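Local coordinates for fibronectin-binding protein BBK32 (Borrelia burgdorferi, PDB 6N1L) that probably binds fibronectin and inhibits the classical complement pathway through this helical domain, apparently by binding the protease C1r, at residues A[19-22]-A[23-26]. Sequence-based numbering, arbitrary orientation.
Sequences NVDS and AIQT
Ile24 sets its CG1 against the carbonyl oxygen of Val20, one turn earlier in the long helix 9-44 of this all-helical bundle domain, and its side chain can be followed outward from there. CB lies 3.5 Å from Asp21 O. CG1, turned back beside the backbone N (chi1 -69°), comes to 3.3 Å from Val20 O, the same oxygen that takes the i to i+4 bond from Ile24 N at 2.9 Å. The chain then runs on extended, and the CD1 methyl ends 4.2 Å from Val20 CG1, two methyl groups in loose contact along one side of the helix. That side faces helix 122-147, where both residues also touch Leu140. CD1 passes Asp21 OD1 at 4.3 Å; that carboxylate oxygen is bonded instead to Gln144, a polar tie to the same helix beside the apolar patch. Gln25 CG also brushes Asp21 O, and a bend at chi2 then carries the amide away from the preceding turn.

One turn on from Ser22, Thr26 uses its hydroxyl on its own helix. With OG1 swung beside the backbone N (chi1 -54°), it donates to Ser22 O at 2.8 Å, giving this buried hydroxyl an acceptor. Thr26 N bonds to the same oxygen at 3.0 Å, and the two donors approach Ser22 O from opposite faces of its carbonyl plane.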
loop_
_atom_site.group_PDB
_atom_site.type_symbol
_atom_site.label_atom_id
_atom_site.label_comp_id
_atom_site.label_asym_id
_atom_site.label_seq_id
_atom_site.Cartn_x
_atom_site.Cartn_y
_atom_site.Cartn_z
ATOM N N ASN A 19 -1.342 11.697 -7.827
ATOM C CA ASN A 19 -0.574 11.027 -6.784
ATOM C C ASN A 19 -1.450 10.105 -5.944
ATOM O O ASN A 19 -0.978 9.051 -5.497
ATOM C CB ASN A 19 0.144 12.060 -5.918
ATOM C CG ASN A 19 1.374 12.632 -6.605
ATOM O OD1 ASN A 19 2.470 12.080 -6.499
ATOM N ND2 ASN A 19 1.193 13.738 -7.328
ATOM N N VAL A 20 -2.721 10.465 -5.734
ATOM C CA VAL A 20 -3.628 9.568 -5.026
ATOM C C VAL A 20 -3.883 8.311 -5.856
ATOM O O VAL A 20 -3.869 7.184 -5.334
ATOM C CB VAL A 20 -4.933 10.302 -4.674
ATOM C CG1 VAL A 20 -5.960 9.328 -4.123
ATOM C CG2 VAL A 20 -4.646 11.401 -3.653
ATOM N N ASP A 21 -4.090 8.478 -7.164
ATOM C CA ASP A 21 -4.270 7.317 -8.036
ATOM C C ASP A 21 -3.055 6.407 -7.993
ATOM O O ASP A 21 -3.190 5.177 -7.935
ATOM C CB ASP A 21 -4.528 7.764 -9.476
ATOM C CG ASP A 21 -6.003 7.957 -9.784
ATOM O OD1 ASP A 21 -6.853 7.689 -8.900
ATOM O OD2 ASP A 21 -6.313 8.389 -10.920
ATOM N N SER A 22 -1.854 6.990 -8.031
ATOM C CA SER A 22 -0.639 6.191 -7.940
ATOM C C SER A 22 -0.534 5.495 -6.593
ATOM O O SER A 22 -0.026 4.374 -6.510
ATOM C CB SER A 22 0.588 7.064 -8.176
ATOM O OG SER A 22 0.511 7.719 -9.432
ATOM N N ALA A 23 -0.980 6.147 -5.521
ATOM C CA ALA A 23 -0.937 5.500 -4.212
ATOM C C ALA A 23 -1.894 4.321 -4.168
ATOM O O ALA A 23 -1.568 3.267 -3.593
ATOM C CB ALA A 23 -1.275 6.511 -3.111
ATOM N N ILE A 24 -3.066 4.470 -4.788
ATOM C CA ILE A 24 -4.044 3.392 -4.843
ATOM C C ILE A 24 -3.451 2.199 -5.578
ATOM O O ILE A 24 -3.537 1.052 -5.117
ATOM C CB ILE A 24 -5.343 3.875 -5.509
ATOM C CG1 ILE A 24 -6.071 4.871 -4.601
ATOM C CG2 ILE A 24 -6.266 2.694 -5.832
ATOM C CD1 ILE A 24 -7.329 5.465 -5.237
ATOM N N GLN A 25 -2.833 2.467 -6.730
ATOM C CA GLN A 25 -2.166 1.413 -7.496
ATOM C C GLN A 25 -1.087 0.714 -6.678
ATOM O O GLN A 25 -0.910 -0.508 -6.787
ATOM C CB GLN A 25 -1.549 2.004 -8.771
ATOM C CG GLN A 25 -2.547 2.602 -9.749
ATOM C CD GLN A 25 -3.431 1.561 -10.412
ATOM O OE1 GLN A 25 -4.370 1.039 -9.803
ATOM N NE2 GLN A 25 -3.129 1.249 -11.669
ATOM N N THR A 26 -0.314 1.479 -5.898
ATOM C CA THR A 26 0.750 0.899 -5.092
ATOM C C THR A 26 0.187 -0.024 -4.018
ATOM O O THR A 26 0.743 -1.098 -3.769
ATOM C CB THR A 26 1.604 2.000 -4.468
ATOM O OG1 THR A 26 2.071 2.886 -5.505
ATOM C CG2 THR A 26 2.786 1.423 -3.719
#